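Local coordinates for protein S-adenosylmethionine tRNA ribosyltransferase (Rhodococcus sp., PDB 2NS0) that is of unproven function, carrying the name of a tRNA ribosyltransferase but belonging to an uncharacterised family of the helix-turn-helix clan, at residues R13-P27 against A73-D85. Sequence-based numbering, arbitrary orientation. Where two conformers were deposited one is given.
With GOL (glycerol), chain C.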
loop_
_atom_site.group_PDB
_atom_site.type_symbol
_atom_site.label_atom_id
_atom_site.label_comp_id
_atom_site.label_asym_id
_atom_site.label_seq_id
_atom_site.Cartn_x
_atom_site.Cartn_y
_atom_site.Cartn_z
ATOM N N ARG A 13 -4.068 -5.847 1.528
ATOM C CA ARG A 13 -5.338 -6.159 2.248
ATOM C C ARG A 13 -5.058 -6.934 3.517
ATOM O O ARG A 13 -5.617 -6.646 4.547
ATOM C CB ARG A 13 -6.333 -6.942 1.391
ATOM C CG ARG A 13 -6.903 -6.112 0.262
ATOM C CD ARG A 13 -7.967 -6.891 -0.469
ATOM N NE ARG A 13 -8.423 -6.220 -1.674
ATOM C CZ ARG A 13 -8.285 -6.699 -2.901
ATOM N NH1 ARG A 13 -7.651 -7.838 -3.094
ATOM N NH2 ARG A 13 -8.772 -6.037 -3.948
ATOM N N ALA A 14 -4.177 -7.906 3.428
ATOM C CA ALA A 14 -3.867 -8.769 4.547
ATOM C C ALA A 14 -3.231 -7.965 5.663
ATOM O O ALA A 14 -3.572 -8.176 6.835
ATOM C CB ALA A 14 -2.923 -9.880 4.116
ATOM N N LEU A 15 -2.273 -7.086 5.326
ATOM C CA LEU A 15 -1.616 -6.287 6.371
ATOM C C LEU A 15 -2.597 -5.281 6.980
ATOM O O LEU A 15 -2.652 -5.153 8.180
ATOM C CB LEU A 15 -0.375 -5.571 5.862
ATOM C CG LEU A 15 0.801 -6.462 5.425
ATOM C CD1 LEU A 15 1.884 -5.654 4.763
ATOM C CD2 LEU A 15 1.351 -7.251 6.573
ATOM N N LEU A 16 -3.383 -4.592 6.156
ATOM C CA LEU A 16 -4.359 -3.616 6.674
ATOM C C LEU A 16 -5.375 -4.313 7.528
ATOM O O LEU A 16 -5.732 -3.804 8.617
ATOM C CB LEU A 16 -5.054 -2.836 5.552
ATOM C CG LEU A 16 -4.201 -1.752 4.902
ATOM C CD1 LEU A 16 -4.950 -1.065 3.822
ATOM C CD2 LEU A 16 -3.789 -0.704 5.909
ATOM N N ASP A 17 -5.860 -5.452 7.024
ATOM C CA ASP A 17 -6.873 -6.244 7.721
ATOM C C ASP A 17 -6.397 -6.606 9.129
ATOM O O ASP A 17 -7.212 -6.658 10.032
ATOM C CB ASP A 17 -7.305 -7.505 6.952
ATOM C CG ASP A 17 -8.581 -8.081 7.478
ATOM O OD1 ASP A 17 -9.670 -7.639 7.040
ATOM O OD2 ASP A 17 -8.537 -8.964 8.367
ATOM N N ALA A 18 -5.106 -6.840 9.338
ATOM C CA ALA A 18 -4.626 -7.255 10.662
ATOM C C ALA A 18 -4.502 -6.081 11.660
ATOM O O ALA A 18 -4.327 -6.281 12.856
ATOM C CB ALA A 18 -3.281 -7.983 10.536
ATOM N N ARG A 19 -4.606 -4.846 11.176
ATOM C CA ARG A 19 -4.376 -3.662 11.999
ATOM C C ARG A 19 -5.691 -3.036 12.460
ATOM O O ARG A 19 -6.758 -3.340 11.890
ATOM C CB ARG A 19 -3.537 -2.663 11.215
ATOM C CG ARG A 19 -2.103 -3.121 11.073
ATOM C CD ARG A 19 -1.156 -1.946 10.896
ATOM N NE ARG A 19 0.210 -2.403 10.618
ATOM C CZ ARG A 19 1.277 -1.614 10.603
ATOM N NH1 ARG A 19 1.147 -0.313 10.879
ATOM N NH2 ARG A 19 2.467 -2.133 10.330
ATOM N N ALA A 20 -5.620 -2.180 13.482
ATOM C CA ALA A 20 -6.766 -1.440 14.022
ATOM C C ALA A 20 -7.389 -0.520 12.979
ATOM O O ALA A 20 -6.696 -0.086 12.026
ATOM C CB ALA A 20 -6.304 -0.568 15.205
ATOM N N ASP A 21 -8.674 -0.215 13.181
ATOM C CA ASP A 21 -9.332 0.882 12.476
ATOM C C ASP A 21 -8.498 2.171 12.578
ATOM O O ASP A 21 -7.932 2.492 13.626
ATOM C CB ASP A 21 -10.724 1.155 13.041
ATOM C CG ASP A 21 -11.691 0.006 12.834
ATOM O OD1 ASP A 21 -11.333 -1.007 12.190
ATOM O OD2 ASP A 21 -12.836 0.122 13.344
ATOM N N SER A 22 -8.418 2.880 11.458
ATOM C CA SER A 22 -7.657 4.114 11.340
ATOM C C SER A 22 -6.128 3.955 11.365
ATOM O O SER A 22 -5.427 4.904 11.007
ATOM C CB SER A 22 -8.180 5.184 12.313
ATOM O OG SER A 22 -9.505 5.588 11.933
ATOM N N ALA A 23 -5.610 2.777 11.746
ATOM C CA ALA A 23 -4.195 2.470 11.477
ATOM C C ALA A 23 -3.816 2.502 9.991
ATOM O O ALA A 23 -4.668 2.544 9.100
ATOM C CB ALA A 23 -3.802 1.135 12.092
ATOM N N SER A 24 -2.512 2.511 9.731
ATOM C CA SER A 24 -2.028 2.495 8.383
ATOM C C SER A 24 -0.736 1.683 8.311
ATOM O O SER A 24 -0.174 1.290 9.340
ATOM C CB SER A 24 -1.812 3.913 7.875
ATOM O OG SER A 24 -0.686 4.477 8.511
ATOM N N ILE A 25 -0.318 1.401 7.064
ATOM C CA ILE A 25 0.899 0.688 6.744
ATOM C C ILE A 25 1.639 1.559 5.778
ATOM O O ILE A 25 1.099 2.542 5.292
ATOM C CB ILE A 25 0.660 -0.751 6.114
ATOM C CG1 ILE A 25 -0.116 -0.681 4.783
ATOM C CG2 ILE A 25 0.010 -1.701 7.156
ATOM C CD1 ILE A 25 -0.221 -2.018 4.039
ATOM N N CYS A 26 2.886 1.200 5.517
ATOM C CA CYS A 26 3.679 1.905 4.521
ATOM C C CYS A 26 4.077 0.873 3.467
ATOM O O CYS A 26 3.955 -0.358 3.689
ATOM C CB CYS A 26 4.914 2.555 5.174
ATOM S SG CYS A 26 5.971 1.382 6.043
ATOM N N PRO A 27 4.500 1.351 2.294
ATOM C CA PRO A 27 4.911 0.441 1.209
ATOM C C PRO A 27 5.997 -0.579 1.627
ATOM O O PRO A 27 5.933 -1.730 1.232
ATOM C CB PRO A 27 5.472 1.396 0.133
ATOM C CG PRO A 27 4.783 2.694 0.382
ATOM C CD PRO A 27 4.549 2.771 1.899
ATOM N N ALA A 73 3.185 10.773 -5.797
ATOM C CA ALA A 73 3.732 11.311 -4.535
ATOM C C ALA A 73 5.205 10.964 -4.371
ATOM O O ALA A 73 5.620 9.856 -4.638
ATOM C CB ALA A 73 2.925 10.782 -3.295
ATOM N N ARG A 74 5.974 11.946 -3.910
ATOM C CA ARG A 74 7.406 11.812 -3.666
ATOM C C ARG A 74 7.635 11.488 -2.193
ATOM O O ARG A 74 7.145 12.168 -1.293
ATOM C CB ARG A 74 8.141 13.112 -4.062
ATOM C CG ARG A 74 9.593 13.184 -3.576
ATOM C CD ARG A 74 10.209 14.591 -3.758
ATOM N NE ARG A 74 10.138 15.041 -5.154
ATOM C CZ ARG A 74 11.041 14.723 -6.088
ATOM N NH1 ARG A 74 12.096 13.967 -5.762
ATOM N NH2 ARG A 74 10.897 15.167 -7.346
ATOM N N GLY A 75 8.378 10.419 -1.955
ATOM C CA GLY A 75 8.743 10.051 -0.610
ATOM C C GLY A 75 7.661 9.339 0.169
ATOM O O GLY A 75 6.657 8.933 -0.405
ATOM N N PRO A 76 7.900 9.133 1.482
ATOM C CA PRO A 76 7.092 8.291 2.351
ATOM C C PRO A 76 5.599 8.611 2.361
ATOM O O PRO A 76 5.193 9.774 2.456
ATOM C CB PRO A 76 7.720 8.501 3.744
ATOM C CG PRO A 76 9.140 8.841 3.471
ATOM C CD PRO A 76 9.077 9.675 2.203
ATOM N N ILE A 77 4.800 7.560 2.262
ATOM C CA ILE A 77 3.376 7.683 2.224
ATOM C C ILE A 77 2.787 6.640 3.186
ATOM O O ILE A 77 3.488 5.711 3.613
ATOM C CB ILE A 77 2.812 7.448 0.793
ATOM C CG1 ILE A 77 3.246 6.029 0.275
ATOM C CG2 ILE A 77 3.198 8.655 -0.150
ATOM C CD1 ILE A 77 2.636 5.501 -1.044
ATOM N N ARG A 78 1.511 6.805 3.518
ATOM C CA ARG A 78 0.788 5.849 4.380
ATOM C C ARG A 78 -0.343 5.211 3.591
ATOM O O ARG A 78 -0.892 5.846 2.700
ATOM C CB ARG A 78 0.187 6.574 5.594
ATOM C CG ARG A 78 1.191 7.283 6.509
ATOM C CD ARG A 78 2.310 6.338 6.976
ATOM N NE ARG A 78 1.840 5.184 7.769
ATOM C CZ ARG A 78 2.673 4.278 8.279
ATOM N NH1 ARG A 78 3.974 4.394 8.076
ATOM N NH2 ARG A 78 2.235 3.257 8.994
ATOM N N ILE A 79 -0.694 3.958 3.905
ATOM C CA ILE A 79 -1.857 3.291 3.255
ATOM C C ILE A 79 -2.868 2.869 4.305
ATOM O O ILE A 79 -2.487 2.229 5.269
ATOM C CB ILE A 79 -1.427 2.032 2.419
ATOM C CG1 ILE A 79 -0.271 2.377 1.461
ATOM C CG2 ILE A 79 -2.604 1.426 1.673
ATOM C CD1 ILE A 79 0.530 1.098 0.927
ATOM N N ARG A 80 -4.138 3.238 4.121
ATOM C CA ARG A 80 -5.212 2.969 5.088
ATOM C C ARG A 80 -6.468 2.489 4.349
ATOM O O ARG A 80 -6.687 2.821 3.164
ATOM C CB ARG A 80 -5.561 4.253 5.911
ATOM C CG ARG A 80 -6.283 5.342 5.091
ATOM C CD ARG A 80 -6.155 6.702 5.743
ATOM N NE ARG A 80 -7.080 7.672 5.150
ATOM C CZ ARG A 80 -7.204 8.951 5.507
ATOM N NH1 ARG A 80 -6.453 9.516 6.487
ATOM N NH2 ARG A 80 -8.115 9.665 4.873
ATOM N N TRP A 81 -7.284 1.694 5.030
ATOM C CA TRP A 81 -8.646 1.420 4.559
ATOM C C TRP A 81 -9.381 2.750 4.404
ATOM O O TRP A 81 -9.268 3.648 5.252
ATOM C CB TRP A 81 -9.381 0.597 5.606
ATOM C CG TRP A 81 -8.964 -0.853 5.755
ATOM C CD1 TRP A 81 -8.687 -1.507 6.929
ATOM C CD2 TRP A 81 -8.798 -1.822 4.701
ATOM N NE1 TRP A 81 -8.390 -2.809 6.675
ATOM C CE2 TRP A 81 -8.438 -3.035 5.315
ATOM C CE3 TRP A 81 -8.950 -1.780 3.296
ATOM C CZ2 TRP A 81 -8.221 -4.233 4.578
ATOM C CZ3 TRP A 81 -8.727 -2.943 2.562
ATOM C CH2 TRP A 81 -8.359 -4.164 3.208
ATOM N N THR A 82 -10.138 2.896 3.329
ATOM C CA THR A 82 -11.130 3.962 3.249
ATOM C C THR A 82 -12.171 3.756 4.369
ATOM O O THR A 82 -12.625 2.620 4.629
ATOM C CB THR A 82 -11.826 3.932 1.890
ATOM O OG1 THR A 82 -10.832 4.021 0.877
ATOM C CG2 THR A 82 -12.783 5.099 1.696
ATOM N N ARG A 83 -12.539 4.843 5.045
ATOM C CA ARG A 83 -13.575 4.756 6.079
ATOM C C ARG A 83 -14.749 5.722 5.904
ATOM O O ARG A 83 -15.471 6.016 6.854
ATOM C CB ARG A 83 -12.956 4.877 7.483
ATOM C CG ARG A 83 -12.184 3.603 7.915
ATOM C CD ARG A 83 -11.904 3.621 9.426
ATOM N NE ARG A 83 -13.134 3.622 10.203
ATOM C CZ ARG A 83 -13.789 2.514 10.538
ATOM N NH1 ARG A 83 -13.322 1.318 10.151
ATOM N NH2 ARG A 83 -14.926 2.594 11.236
ATOM N N THR A 84 -14.957 6.184 4.668
ATOM C CA THR A 84 -16.027 7.106 4.356
ATOM C C THR A 84 -17.365 6.441 4.717
ATOM O O THR A 84 -17.593 5.247 4.453
ATOM C CB THR A 84 -16.000 7.560 2.836
ATOM O OG1 THR A 84 -14.645 7.655 2.366
ATOM C CG2 THR A 84 -16.755 8.936 2.630
ATOM N N ASP A 85 -18.235 7.224 5.346
ATOM C CA ASP A 85 -19.560 6.756 5.747
ATOM C C ASP A 85 -20.342 6.245 4.549
ATOM O O ASP A 85 -20.317 6.772 3.451
ATOM C CB ASP A 85 -20.337 7.867 6.462
ATOM C CG ASP A 85 -19.768 8.205 7.832
ATOM O OD1 ASP A 85 -19.473 7.284 8.622
ATOM O OD2 ASP A 85 -19.620 9.401 8.138
ATOM O OXT ASP A 85 -21.048 5.269 4.680
HETATM C C1 GOL C . -8.542 -4.300 10.699
HETATM O O1 GOL C . -8.769 -3.622 9.462
HETATM C C2 GOL C . -9.038 -5.747 10.739
HETATM O O2 GOL C . -10.245 -6.079 10.042
HETATM C C3 GOL C . -8.755 -6.572 12.013
HETATM O O3 GOL C . -8.041 -5.940 13.058
HETATM O O HOH W 1 3.828 0.709 9.407
HETATM O O HOH W 2 -6.656 1.178 7.907
#
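Arg-78 folds back on Ser-24. Its CB, CG and CD pass beside Ser-24 OG; turns at chi2 (-53°) and chi3 (-62°) curl the chain so that NE donates a nearly straight hydrogen bond to this hydroxyl, in the guanidinium plane, Arg-78 NE to Ser-24 OG 2.7 Å. NH2 adds weak bonds to Ser-24 O and OG and, in one conformer of Arg-19, shares a water that accepts from both NH2 and Arg-19 NH1. NH1 ends against Cys-26 CB, at 3.6 Å, and Ile-25 O lies over one guanidinium face. In the backbone, Ile-25 and Ile-79 form a single antiparallel hydrogen-bonded pair, Ile-25 N to Ile-79 O 2.9 Å and Ile-79 N to Ile-25 O 2.7 Å. The bridge fastens the loop between helices 5-18 and 27-34 to edge strand 78-81, whose other side pairs with strand 59-63, consistent with a winged helix-turn-helix. Pro-27 CG meets Ile-77 CG1 at 3.7 Å. At the C-terminal end of the strand, Trp-81 offers one indole face to Leu-16 CB, 3.7 Å from the centroid of the five-membered ring, while Leu-16 CD1 reaches Ile-79 CG2. A second water links Ala-23 O to Trp-81 N.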